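Local coordinates for periplasmic His/Glu/Gln/Arg/opine family-binding protein (Silicibacter pomeroyi, PDB 3I6V) that binds lysine in the crystal between its two lobes and probably serves as the periplasmic amino-acid-binding component of an ABC transporter, at residues D83-Y88 / M182-S187; T6-T11 / N64-I69; V97-G102 / A139-G144. All blocks are in the same frame, centred on the assembly; numbering follows the deposited sequence.

Interaction 1 (D83-Y88 / M182-S187); sequences DFTQNY and MGLRES. With NA (sodium ion), chain C.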
ATOM      1  N   ASP A  83     -13.017  -9.721   0.485  1.00 17.20           N
ATOM      2  CA  ASP A  83     -12.385 -10.554   1.516  1.00 18.76           C
ATOM      3  C   ASP A  83     -10.860 -10.483   1.418  1.00 19.30           C
ATOM      4  O   ASP A  83     -10.306 -10.387   0.325  1.00 20.10           O
ATOM      5  CB  ASP A  83     -12.811 -12.016   1.364  1.00 17.92           C
ATOM      6  CG  ASP A  83     -14.151 -12.340   2.057  1.00 21.09           C
ATOM      7  OD1 ASP A  83     -14.763 -11.498   2.777  1.00 22.55           O
ATOM      8  OD2 ASP A  83     -14.629 -13.474   1.834  1.00 25.53           O
ATOM      9  N   PHE A  84     -10.186 -10.527   2.556  1.00 19.25           N
ATOM     10  CA  PHE A  84      -8.710 -10.422   2.578  1.00 19.21           C
ATOM     11  C   PHE A  84      -8.049 -11.760   2.935  1.00 19.48           C
ATOM     12  O   PHE A  84      -8.623 -12.547   3.698  1.00 18.72           O
ATOM     13  CB  PHE A  84      -8.273  -9.390   3.614  1.00 19.14           C
ATOM     14  CG  PHE A  84      -8.542  -7.961   3.218  1.00 19.07           C
ATOM     15  CD1 PHE A  84      -9.678  -7.308   3.686  1.00 18.37           C
ATOM     16  CD2 PHE A  84      -7.627  -7.256   2.414  1.00 21.59           C
ATOM     17  CE1 PHE A  84      -9.942  -5.975   3.346  1.00 20.07           C
ATOM     18  CE2 PHE A  84      -7.858  -5.911   2.070  1.00 21.17           C
ATOM     19  CZ  PHE A  84      -9.012  -5.267   2.531  1.00 20.75           C
ATOM     20  N   THR A  85      -6.857 -12.012   2.391  1.00 19.26           N
ATOM     21  CA  THR A  85      -5.942 -13.020   2.949  1.00 19.34           C
ATOM     22  C   THR A  85      -5.460 -12.516   4.296  1.00 19.34           C
ATOM     23  O   THR A  85      -5.746 -11.381   4.667  1.00 19.39           O
ATOM     24  CB  THR A  85      -4.676 -13.226   2.032  1.00 19.20           C
ATOM     25  OG1 THR A  85      -3.906 -12.007   1.966  1.00 19.21           O
ATOM     26  CG2 THR A  85      -5.066 -13.657   0.644  1.00 16.32           C
ATOM     27  N   GLN A  86      -4.686 -13.332   5.010  1.00 19.60           N
ATOM     28  CA  GLN A  86      -3.892 -12.854   6.119  1.00 20.32           C
ATOM     29  C   GLN A  86      -2.935 -11.754   5.624  1.00 20.57           C
ATOM     30  O   GLN A  86      -2.681 -11.647   4.417  1.00 19.67           O
ATOM     31  CB  GLN A  86      -3.049 -14.020   6.674  1.00 21.28           C
ATOM     32  CG  GLN A  86      -2.020 -14.536   5.637  1.00 21.80           C
ATOM     33  CD  GLN A  86      -1.340 -15.796   6.128  1.00 24.00           C
ATOM     34  OE1 GLN A  86      -0.578 -15.777   7.101  1.00 25.46           O
ATOM     35  NE2 GLN A  86      -1.641 -16.890   5.482  1.00 22.84           N
ATOM     36  N   ASN A  87      -2.381 -10.964   6.542  1.00 20.79           N
ATOM     37  CA  ASN A  87      -1.431  -9.951   6.108  1.00 22.28           C
ATOM     38  C   ASN A  87      -0.118 -10.583   5.526  1.00 22.35           C
ATOM     39  O   ASN A  87       0.229 -11.738   5.832  1.00 21.43           O
ATOM     40  CB  ASN A  87      -1.189  -8.845   7.157  1.00 21.58           C
ATOM     41  CG  ASN A  87      -0.595  -9.348   8.506  1.00 24.79           C
ATOM     42  OD1 ASN A  87       0.223 -10.283   8.583  1.00 26.68           O
ATOM     43  ND2 ASN A  87      -0.979  -8.662   9.568  1.00 23.34           N
ATOM     44  N   TYR A  88       0.538  -9.851   4.625  1.00 22.02           N
ATOM     45  CA  TYR A  88       1.824 -10.302   4.120  1.00 22.16           C
ATOM     46  C   TYR A  88       2.935  -9.296   4.426  1.00 23.24           C
ATOM     47  O   TYR A  88       4.115  -9.574   4.189  1.00 24.84           O
ATOM     48  CB  TYR A  88       1.751 -10.710   2.665  1.00 20.77           C
ATOM     49  CG  TYR A  88       1.257  -9.625   1.740  1.00 22.61           C
ATOM     50  CD1 TYR A  88      -0.053  -9.649   1.235  1.00 21.67           C
ATOM     51  CD2 TYR A  88       2.098  -8.569   1.369  1.00 22.92           C
ATOM     52  CE1 TYR A  88      -0.523  -8.632   0.366  1.00 21.44           C
ATOM     53  CE2 TYR A  88       1.648  -7.552   0.511  1.00 22.43           C
ATOM     54  CZ  TYR A  88       0.362  -7.599   0.006  1.00 21.83           C
ATOM     55  OH  TYR A  88      -0.075  -6.585  -0.813  1.00 22.57           O
ATOM     56  N   MET A 182      -3.913  -9.315   0.643  1.00 19.52           N
ATOM     57  CA  MET A 182      -4.484  -9.353  -0.718  1.00 19.84           C
ATOM     58  C   MET A 182      -5.975  -9.341  -0.601  1.00 19.88           C
ATOM     59  O   MET A 182      -6.552 -10.038   0.278  1.00 19.19           O
ATOM     60  CB  MET A 182      -4.092 -10.649  -1.484  1.00 19.23           C
ATOM     61  CG  MET A 182      -2.587 -10.841  -1.767  1.00 23.29           C
ATOM     62  SD  MET A 182      -2.101 -12.442  -2.562  1.00 18.09           S
ATOM     63  CE  MET A 182      -3.395 -12.441  -3.798  1.00 18.29           C
ATOM     64  N   GLY A 183      -6.607  -8.615  -1.507  1.00 18.91           N
ATOM     65  CA  GLY A 183      -8.056  -8.551  -1.565  1.00 19.03           C
ATOM     66  C   GLY A 183      -8.563  -9.437  -2.694  1.00 19.83           C
ATOM     67  O   GLY A 183      -7.940  -9.531  -3.748  1.00 19.16           O
ATOM     68  N   LEU A 184      -9.678 -10.122  -2.462  1.00 19.38           N
ATOM     69  CA  LEU A 184     -10.338 -10.930  -3.489  1.00 19.50           C
ATOM     70  C   LEU A 184     -11.840 -10.791  -3.368  1.00 19.46           C
ATOM     71  O   LEU A 184     -12.336 -10.361  -2.320  1.00 18.96           O
ATOM     72  CB  LEU A 184     -10.014 -12.420  -3.319  1.00 19.37           C
ATOM     73  CG  LEU A 184      -8.542 -12.791  -3.536  1.00 20.94           C
ATOM     74  CD1 LEU A 184      -7.840 -12.827  -2.179  1.00 17.44           C
ATOM     75  CD2 LEU A 184      -8.489 -14.155  -4.211  1.00 20.74           C
ATOM     76  N   ARG A 185     -12.569 -11.227  -4.397  1.00 18.59           N
ATOM     77  CA  ARG A 185     -14.029 -11.173  -4.325  1.00 19.06           C
ATOM     78  C   ARG A 185     -14.487 -12.115  -3.215  1.00 19.15           C
ATOM     79  O   ARG A 185     -13.833 -13.139  -2.949  1.00 17.81           O
ATOM     80  CB  ARG A 185     -14.704 -11.593  -5.645  1.00 19.66           C
ATOM     81  CG  ARG A 185     -14.607 -10.540  -6.811  1.00 19.46           C
ATOM     82  CD  ARG A 185     -15.266 -11.126  -8.113  1.00 20.95           C
ATOM     83  NE  ARG A 185     -14.442 -12.222  -8.674  1.00 20.56           N
ATOM     84  CZ  ARG A 185     -13.330 -12.024  -9.391  1.00 22.24           C
ATOM     85  NH1 ARG A 185     -12.908 -10.778  -9.650  1.00 20.64           N
ATOM     86  NH2 ARG A 185     -12.632 -13.063  -9.840  1.00 20.97           N
ATOM     87  N   GLU A 186     -15.611 -11.780  -2.587  1.00 19.19           N
ATOM     88  CA  GLU A 186     -16.151 -12.629  -1.501  1.00 20.30           C
ATOM     89  C   GLU A 186     -16.637 -13.998  -1.978  1.00 21.00           C
ATOM     90  O   GLU A 186     -16.805 -14.902  -1.165  1.00 18.59           O
ATOM     91  CB  GLU A 186     -17.270 -11.891  -0.752  1.00 20.71           C
ATOM     92  CG  GLU A 186     -16.705 -10.608  -0.091  1.00 18.37           C
ATOM     93  CD  GLU A 186     -17.767  -9.723   0.560  1.00 21.08           C
ATOM     94  OE1 GLU A 186     -18.919  -9.617   0.064  1.00 20.72           O
ATOM     95  OE2 GLU A 186     -17.419  -9.104   1.571  1.00 20.39           O
ATOM     96  N   SER A 187     -16.849 -14.145  -3.291  1.00 21.45           N
ATOM     97  CA  SER A 187     -17.275 -15.423  -3.850  1.00 22.44           C
ATOM     98  C   SER A 187     -16.040 -16.238  -4.283  1.00 22.90           C
ATOM     99  O   SER A 187     -16.151 -17.321  -4.896  1.00 22.56           O
ATOM    100  CB  SER A 187     -18.212 -15.175  -5.037  1.00 23.46           C
ATOM    101  OG  SER A 187     -17.542 -14.315  -5.959  1.00 25.19           O
TER
HETATM  102 NA    NA C 279     -15.810  -9.401   3.316  1.00 17.71          NA
HETATM  103  O   HOH W   1     -12.961 -14.902  -0.781  1.00 20.36           O
HETATM  104  O   HOH W   2     -14.776 -16.290   0.524  1.00 21.13           O
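Thr85 and Met182 grip each other at the closely packed end of this short antiparallel ladder. Thr85 N donates to Met182 O at 2.9 Å, and Met182 N returns a bond to Thr85 OG1 at 3.0 Å. That hydroxyl stands between the backbone N and the carbonyl carbon (chi1 63°), and it also donates to Gln86 O at 2.8 Å, accepting across the contact and donating within its own segment. An alanine here would probably leave Met182 N and Gln86 O without these partners and, with CG2 gone, open a gap beside Met182 CB and Leu184 CD1. Met182 N lies at the edge of the Tyr88 ring, and Tyr88 CE1 touches Met182 CG at 3.7 Å, with the two side chains at about a right angle; the tyrosine hydroxyl bonds to Glu31. Helices 30-42 and 189-204 close over this end. Next along, Phe84 faces Gly183 in a non-hydrogen-bonded pair, and then Asp83 and Leu184 form a hydrogen-bonded one. Beyond them the contact loosens into solvent: a water lies between Asp83 OD2, 3.1 Å from its oxygen, and Glu186 O, within hydrogen-bonding distance of both. Asp83 and Glu186 share no direct bond; their carboxylate planes lie 55° apart, and Asp83 OD1 and Glu186 OE2 each reach the sodium ion at 2.4 Å. Asp79 and Ile82 complete the protein's share of the site. The sodium ion probably offsets part of the repulsion between the clustered carboxylates of Asp79, Asp83 and Glu186.

Interaction 2 (T6-T11 / N64-I69); sequences TVRMGT and NYDTII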
ATOM      1  N   THR A   6      -5.560 -19.035 -15.213  1.00 37.51           N
ATOM      2  CA  THR A   6      -4.714 -17.816 -15.120  1.00 37.73           C
ATOM      3  C   THR A   6      -5.372 -16.854 -14.157  1.00 35.81           C
ATOM      4  O   THR A   6      -6.552 -16.497 -14.323  1.00 38.11           O
ATOM      5  CB  THR A   6      -4.567 -17.101 -16.483  1.00 38.24           C
ATOM      6  OG1 THR A   6      -4.196 -18.057 -17.477  1.00 42.82           O
ATOM      7  CG2 THR A   6      -3.489 -16.020 -16.441  1.00 38.99           C
ATOM      8  N   VAL A   7      -4.614 -16.409 -13.167  1.00 33.36           N
ATOM      9  CA  VAL A   7      -5.129 -15.431 -12.215  0.50 31.48           C
ATOM     10  C   VAL A   7      -4.655 -14.035 -12.615  1.00 30.88           C
ATOM     11  O   VAL A   7      -3.464 -13.795 -12.813  1.00 31.34           O
ATOM     12  CB  VAL A   7      -4.748 -15.761 -10.746  0.50 31.48           C
ATOM     13  CG1 VAL A   7      -3.248 -15.802 -10.561  0.50 29.38           C
ATOM     14  CG2 VAL A   7      -5.385 -14.754  -9.778  0.50 30.46           C
ATOM     15  N   ARG A   8      -5.597 -13.118 -12.747  1.00 29.11           N
ATOM     16  CA  ARG A   8      -5.259 -11.744 -13.061  1.00 27.30           C
ATOM     17  C   ARG A   8      -4.978 -10.989 -11.736  1.00 26.35           C
ATOM     18  O   ARG A   8      -5.879 -10.832 -10.892  1.00 26.00           O
ATOM     19  CB  ARG A   8      -6.389 -11.136 -13.877  1.00 27.63           C
ATOM     20  CG  ARG A   8      -6.442 -11.686 -15.362  1.00 29.53           C
ATOM     21  CD  ARG A   8      -7.764 -11.269 -16.003  1.00 33.30           C
ATOM     22  NE  ARG A   8      -8.826 -11.731 -15.098  1.00 39.39           N
ATOM     23  CZ  ARG A   8     -10.089 -11.312 -15.098  1.00 41.26           C
ATOM     24  NH1 ARG A   8     -10.932 -11.796 -14.190  1.00 39.95           N
ATOM     25  NH2 ARG A   8     -10.509 -10.416 -15.992  1.00 41.18           N
ATOM     26  N   MET A   9      -3.715 -10.624 -11.531  1.00 24.19           N
ATOM     27  CA  MET A   9      -3.268  -9.933 -10.322  1.00 24.32           C
ATOM     28  C   MET A   9      -3.383  -8.428 -10.547  1.00 23.73           C
ATOM     29  O   MET A   9      -2.684  -7.882 -11.411  1.00 23.81           O
ATOM     30  CB  MET A   9      -1.820 -10.339  -9.976  1.00 23.66           C
ATOM     31  CG  MET A   9      -1.641 -11.876  -9.849  1.00 25.37           C
ATOM     32  SD  MET A   9      -2.180 -12.645  -8.279  1.00 17.90           S
ATOM     33  CE  MET A   9      -0.906 -12.081  -7.232  1.00 22.06           C
ATOM     34  N   GLY A  10      -4.279  -7.771  -9.810  1.00 22.29           N
ATOM     35  CA  GLY A  10      -4.490  -6.329  -9.936  1.00 22.34           C
ATOM     36  C   GLY A  10      -3.631  -5.521  -8.958  1.00 23.38           C
ATOM     37  O   GLY A  10      -3.580  -5.824  -7.757  1.00 22.20           O
ATOM     38  N   THR A  11      -2.973  -4.475  -9.469  1.00 22.99           N
ATOM     39  CA  THR A  11      -2.176  -3.585  -8.661  1.00 23.03           C
ATOM     40  C   THR A  11      -2.304  -2.154  -9.174  1.00 24.45           C
ATOM     41  O   THR A  11      -2.822  -1.922 -10.302  1.00 24.38           O
ATOM     42  CB  THR A  11      -0.697  -4.053  -8.544  1.00 23.86           C
ATOM     43  OG1 THR A  11      -0.067  -3.361  -7.456  1.00 24.82           O
ATOM     44  CG2 THR A  11       0.113  -3.835  -9.852  1.00 22.15           C
ATOM     45  N   ASN A  64     -12.767  -7.365 -13.554  1.00 28.20           N
ATOM     46  CA  ASN A  64     -11.628  -6.957 -14.399  1.00 28.08           C
ATOM     47  C   ASN A  64     -10.326  -7.693 -14.111  1.00 27.19           C
ATOM     48  O   ASN A  64      -9.446  -7.792 -14.985  1.00 26.67           O
ATOM     49  CB  ASN A  64     -11.352  -5.455 -14.306  1.00 29.35           C
ATOM     50  CG  ASN A  64     -12.486  -4.600 -14.862  1.00 32.74           C
ATOM     51  OD1 ASN A  64     -13.611  -5.060 -15.038  1.00 34.05           O
ATOM     52  ND2 ASN A  64     -12.187  -3.323 -15.103  1.00 34.81           N
ATOM     53  N   TYR A  65     -10.178  -8.174 -12.874  1.00 24.64           N
ATOM     54  CA  TYR A  65      -9.032  -8.974 -12.466  1.00 23.30           C
ATOM     55  C   TYR A  65      -9.500  -9.748 -11.232  1.00 23.35           C
ATOM     56  O   TYR A  65     -10.667  -9.612 -10.825  1.00 23.31           O
ATOM     57  CB  TYR A  65      -7.780  -8.111 -12.151  1.00 23.00           C
ATOM     58  CG  TYR A  65      -8.139  -6.791 -11.534  1.00 23.07           C
ATOM     59  CD1 TYR A  65      -8.422  -5.686 -12.343  1.00 23.27           C
ATOM     60  CD2 TYR A  65      -8.250  -6.645 -10.139  1.00 21.32           C
ATOM     61  CE1 TYR A  65      -8.799  -4.458 -11.793  1.00 22.08           C
ATOM     62  CE2 TYR A  65      -8.626  -5.395  -9.566  1.00 20.48           C
ATOM     63  CZ  TYR A  65      -8.898  -4.321 -10.401  1.00 19.92           C
ATOM     64  OH  TYR A  65      -9.277  -3.096  -9.908  1.00 20.72           O
ATOM     65  N   ASP A  66      -8.606 -10.535 -10.641  1.00 22.54           N
ATOM     66  CA  ASP A  66      -9.031 -11.490  -9.614  1.00 22.53           C
ATOM     67  C   ASP A  66      -8.492 -11.250  -8.220  1.00 21.67           C
ATOM     68  O   ASP A  66      -9.003 -11.852  -7.264  1.00 22.86           O
ATOM     69  CB  ASP A  66      -8.691 -12.922 -10.052  1.00 22.78           C
ATOM     70  CG  ASP A  66      -9.245 -13.237 -11.439  1.00 23.93           C
ATOM     71  OD1 ASP A  66     -10.462 -13.047 -11.664  1.00 26.92           O
ATOM     72  OD2 ASP A  66      -8.443 -13.612 -12.321  1.00 25.37           O
ATOM     73  N   THR A  67      -7.451 -10.443  -8.092  1.00 19.63           N
ATOM     74  CA  THR A  67      -6.916 -10.114  -6.776  1.00 20.32           C
ATOM     75  C   THR A  67      -6.511  -8.648  -6.724  1.00 20.25           C
ATOM     76  O   THR A  67      -6.277  -8.020  -7.779  1.00 20.37           O
ATOM     77  CB  THR A  67      -5.656 -10.950  -6.410  1.00 20.62           C
ATOM     78  OG1 THR A  67      -4.540 -10.479  -7.194  1.00 23.01           O
ATOM     79  CG2 THR A  67      -5.851 -12.439  -6.663  1.00 19.81           C
ATOM     80  N   ILE A  68      -6.426  -8.101  -5.514  1.00 19.40           N
ATOM     81  CA  ILE A  68      -5.766  -6.807  -5.307  1.00 20.42           C
ATOM     82  C   ILE A  68      -4.517  -7.056  -4.480  1.00 20.82           C
ATOM     83  O   ILE A  68      -4.621  -7.611  -3.393  1.00 19.96           O
ATOM     84  CB  ILE A  68      -6.688  -5.805  -4.592  1.00 19.53           C
ATOM     85  CG1 ILE A  68      -7.888  -5.473  -5.483  1.00 20.47           C
ATOM     86  CG2 ILE A  68      -5.921  -4.515  -4.215  1.00 20.96           C
ATOM     87  CD1 ILE A  68      -8.967  -4.651  -4.739  1.00 20.40           C
ATOM     88  N   ILE A  69      -3.343  -6.715  -5.019  1.00 20.74           N
ATOM     89  CA  ILE A  69      -2.112  -6.795  -4.260  1.00 21.74           C
ATOM     90  C   ILE A  69      -1.427  -5.437  -4.499  1.00 22.99           C
ATOM     91  O   ILE A  69      -0.770  -5.220  -5.528  1.00 23.02           O
ATOM     92  CB  ILE A  69      -1.262  -8.035  -4.656  1.00 22.42           C
ATOM     93  CG1 ILE A  69       0.001  -8.159  -3.791  1.00 22.99           C
ATOM     94  CG2 ILE A  69      -0.967  -8.076  -6.200  1.00 24.12           C
ATOM     95  CD1 ILE A  69       0.815  -9.471  -4.087  1.00 25.07           C
TER
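Arg8 and Asp66 cross obliquely at the edge of a parallel strand pair, their guanidinium and carboxylate planes 55° apart. Arg8 NH1 forms a salt bridge to Asp66 OD1 at 2.9 Å, coming from above the carboxylate plane, while NE makes a weak bond to OD2. The same OD2 takes Arg8 N at 2.9 Å on its anti side, so one carboxylate holds both the backbone and the side chain of Arg8. Arg185 is a second salt-bridge partner of Asp66 OD1. Tyr65 CA sits over the centre of the guanidinium, 3.6 Å above its plane. Arg8 O accepts from Asp66 N and Thr67 N together. Tyr65 CG lies between its backbone N and carbonyl carbon (chi1 35°), and the ring meets Gly10 CA in an off-centre CH-pi contact, 4.2 Å from CA to the centroid. On the sheet face bearing Met9 and Thr67, the methionine, bent at chi2 and chi3, brings SD to 3.4 Å from Thr67 OG1. Thr67 OG1 is buried here without a hydrogen-bond partner. At the far end Thr11 OG1, anti to its backbone N, donates to Ile69 O at 2.8 Å. Strand 7-11 is the middle of the three-stranded parallel sheet, between 46-50 and 67-68. Helix 30-42 packs on Val7, Met9 and Ile69, and helix 56-61 on Tyr65 and Ile68.

Interaction 3 (V97-G102 / A139-G144); sequences VATSDG and AAVRNG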
ATOM      1  N   VAL A  97       4.561  14.142   6.824  1.00 27.46           N
ATOM      2  CA  VAL A  97       5.760  14.694   6.169  1.00 27.88           C
ATOM      3  C   VAL A  97       5.490  16.113   5.719  1.00 28.33           C
ATOM      4  O   VAL A  97       4.415  16.419   5.223  1.00 28.83           O
ATOM      5  CB  VAL A  97       6.281  13.817   4.997  1.00 27.97           C
ATOM      6  CG1 VAL A  97       7.223  14.639   4.069  1.00 26.57           C
ATOM      7  CG2 VAL A  97       7.048  12.655   5.543  1.00 26.61           C
ATOM      8  N   ALA A  98       6.488  16.985   5.915  1.00 29.16           N
ATOM      9  CA  ALA A  98       6.325  18.396   5.627  1.00 30.29           C
ATOM     10  C   ALA A  98       7.635  19.023   5.086  1.00 31.00           C
ATOM     11  O   ALA A  98       8.678  18.364   5.036  1.00 31.14           O
ATOM     12  CB  ALA A  98       5.862  19.130   6.920  1.00 29.10           C
ATOM     13  N   THR A  99       7.564  20.298   4.719  1.00 33.20           N
ATOM     14  CA  THR A  99       8.766  21.053   4.283  1.00 35.08           C
ATOM     15  C   THR A  99       9.476  21.805   5.440  1.00 36.57           C
ATOM     16  O   THR A  99      10.605  22.276   5.273  1.00 36.75           O
ATOM     17  CB  THR A  99       8.439  22.039   3.151  1.00 34.43           C
ATOM     18  OG1 THR A  99       7.482  22.994   3.620  1.00 35.67           O
ATOM     19  CG2 THR A  99       7.851  21.313   1.923  1.00 33.70           C
ATOM     20  N   SER A 100       8.825  21.919   6.603  1.00 37.96           N
ATOM     21  CA  SER A 100       9.481  22.488   7.802  1.00 39.68           C
ATOM     22  C   SER A 100       9.044  21.770   9.073  1.00 40.63           C
ATOM     23  O   SER A 100       7.984  21.146   9.109  1.00 40.75           O
ATOM     24  CB  SER A 100       9.207  23.985   7.932  1.00 39.35           C
ATOM     25  OG  SER A 100       7.845  24.217   8.253  1.00 41.14           O
ATOM     26  N   ASP A 101       9.869  21.852  10.111  1.00 41.78           N
ATOM     27  CA  ASP A 101       9.564  21.204  11.388  1.00 42.72           C
ATOM     28  C   ASP A 101       8.308  21.760  12.067  1.00 42.08           C
ATOM     29  O   ASP A 101       7.570  21.017  12.730  1.00 42.13           O
ATOM     30  CB  ASP A 101      10.780  21.226  12.313  1.00 44.22           C
ATOM     31  CG  ASP A 101      11.881  20.265  11.855  1.00 47.98           C
ATOM     32  OD1 ASP A 101      13.061  20.471  12.223  1.00 51.76           O
ATOM     33  OD2 ASP A 101      11.579  19.289  11.124  1.00 52.87           O
ATOM     34  N   GLY A 102       8.034  23.041  11.851  1.00 40.97           N
ATOM     35  CA  GLY A 102       6.882  23.687  12.472  1.00 39.93           C
ATOM     36  C   GLY A 102       5.657  23.725  11.599  1.00 38.99           C
ATOM     37  O   GLY A 102       4.805  24.609  11.756  1.00 38.56           O
ATOM     38  N   ALA A 139       3.596  16.048  -4.214  1.00 28.78           N
ATOM     39  CA  ALA A 139       3.651  17.282  -5.006  1.00 30.11           C
ATOM     40  C   ALA A 139       2.898  18.419  -4.311  1.00 30.57           C
ATOM     41  O   ALA A 139       3.362  19.570  -4.331  1.00 30.08           O
ATOM     42  CB  ALA A 139       3.111  17.040  -6.441  1.00 29.65           C
ATOM     43  N   ALA A 140       1.762  18.106  -3.671  1.00 30.35           N
ATOM     44  CA  ALA A 140       0.963  19.138  -2.992  1.00 31.32           C
ATOM     45  C   ALA A 140       1.715  19.779  -1.826  1.00 31.50           C
ATOM     46  O   ALA A 140       1.539  20.971  -1.542  1.00 33.28           O
ATOM     47  CB  ALA A 140      -0.424  18.585  -2.514  1.00 30.73           C
ATOM     48  N   VAL A 141       2.545  19.000  -1.158  1.00 31.76           N
ATOM     49  CA  VAL A 141       3.375  19.483  -0.049  1.00 32.94           C
ATOM     50  C   VAL A 141       4.550  20.327  -0.588  1.00 34.66           C
ATOM     51  O   VAL A 141       4.765  21.463  -0.139  1.00 34.51           O
ATOM     52  CB  VAL A 141       3.902  18.319   0.803  1.00 32.37           C
ATOM     53  CG1 VAL A 141       4.981  18.790   1.784  1.00 32.97           C
ATOM     54  CG2 VAL A 141       2.728  17.663   1.572  1.00 33.32           C
ATOM     55  N   ARG A 142       5.267  19.765  -1.564  1.00 35.43           N
ATOM     56  CA  ARG A 142       6.419  20.415  -2.188  1.00 37.91           C
ATOM     57  C   ARG A 142       6.067  21.786  -2.762  1.00 38.10           C
ATOM     58  O   ARG A 142       6.844  22.721  -2.611  1.00 38.61           O
ATOM     59  CB  ARG A 142       7.031  19.509  -3.263  1.00 37.92           C
ATOM     60  CG  ARG A 142       8.538  19.641  -3.366  1.00 42.71           C
ATOM     61  CD  ARG A 142       9.009  19.126  -4.730  1.00 47.86           C
ATOM     62  NE  ARG A 142      10.331  19.647  -5.085  1.00 50.79           N
ATOM     63  CZ  ARG A 142      10.545  20.583  -6.015  1.00 52.03           C
ATOM     64  NH1 ARG A 142       9.528  21.108  -6.693  1.00 51.19           N
ATOM     65  NH2 ARG A 142      11.783  21.001  -6.259  1.00 51.99           N
ATOM     66  N   ASN A 143       4.892  21.903  -3.384  1.00 38.70           N
ATOM     67  CA  ASN A 143       4.493  23.153  -4.021  0.50 39.26           C
ATOM     68  C   ASN A 143       3.682  24.095  -3.107  1.00 39.66           C
ATOM     69  O   ASN A 143       3.209  25.148  -3.542  1.00 39.56           O
ATOM     70  CB  ASN A 143       3.783  22.857  -5.349  0.50 39.18           C
ATOM     71  CG  ASN A 143       4.655  22.044  -6.302  0.50 39.28           C
ATOM     72  OD1 ASN A 143       5.877  22.217  -6.342  0.50 39.72           O
ATOM     73  ND2 ASN A 143       4.037  21.138  -7.052  0.50 38.52           N
ATOM     74  N   GLY A 144       3.539  23.710  -1.832  1.00 40.18           N
ATOM     75  CA  GLY A 144       2.885  24.558  -0.815  1.00 40.41           C
ATOM     76  C   GLY A 144       1.369  24.591  -0.803  1.00 40.75           C
ATOM     77  O   GLY A 144       0.779  25.347  -0.034  1.00 40.95           O
TER
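Val97, near the C-terminal end of strand 93-98, meets Val141 of helix 134-142 through its backbone, Val97 O lying 4.2 Å from Val141 CG2. Its own side chain packs on Val149, Phe169 and Leu156 of the surrounding sheet and helix. At Ala98 the methyl points away from the helix, and CA instead faces Val141 CG1 at 4.1 Å. Thr99, the first residue beyond the strand, carries the side-chain contact. Its CG2, anti to the carbonyl carbon, lies 3.8 Å from Val141 CG1 and 3.7 Å from Val141 O, and the two side chains slide past each other in opposite directions. Val141 CG1 reaches Ala98 and Thr99 because it stands anti to the backbone N (chi1 169°). Beyond Thr99 the loop runs clear of the helix. The helix itself finishes in a Schellman motif, with Gly144 at positive phi and Gly144 N bonded to Val141 O at 3.1 Å. Leu167 touches Val97, Thr99 and Val141, and so fills in beside all three. No hydrogen bond crosses between the two segments: the helix end meets the strand end by van der Waals packing of methyl groups on one another and on backbone atoms, without the directional restraint of a polar bond.

Interactions 1 and 2 lie in one lobe, their centres 11 Å apart, and touch: Gly183 O probably accepts from Ile68 N, and Met182 CB packs on Ile68 O. Strand 67-68 is thus met by strand 7-11 on one hand and by strand 180-184 on the other. Both contacts are largely buried and laced by backbone bonds, but each has a charged margin, a sodium site in interaction 1 and an arginine-aspartate pair in interaction 2. Interaction 3 lies about 35 Å from both, centre to centre, across the chain's centre. It is smaller, joins a helix end to a strand end, mixes buried valines with exposed Thr99, and is purely van der Waals.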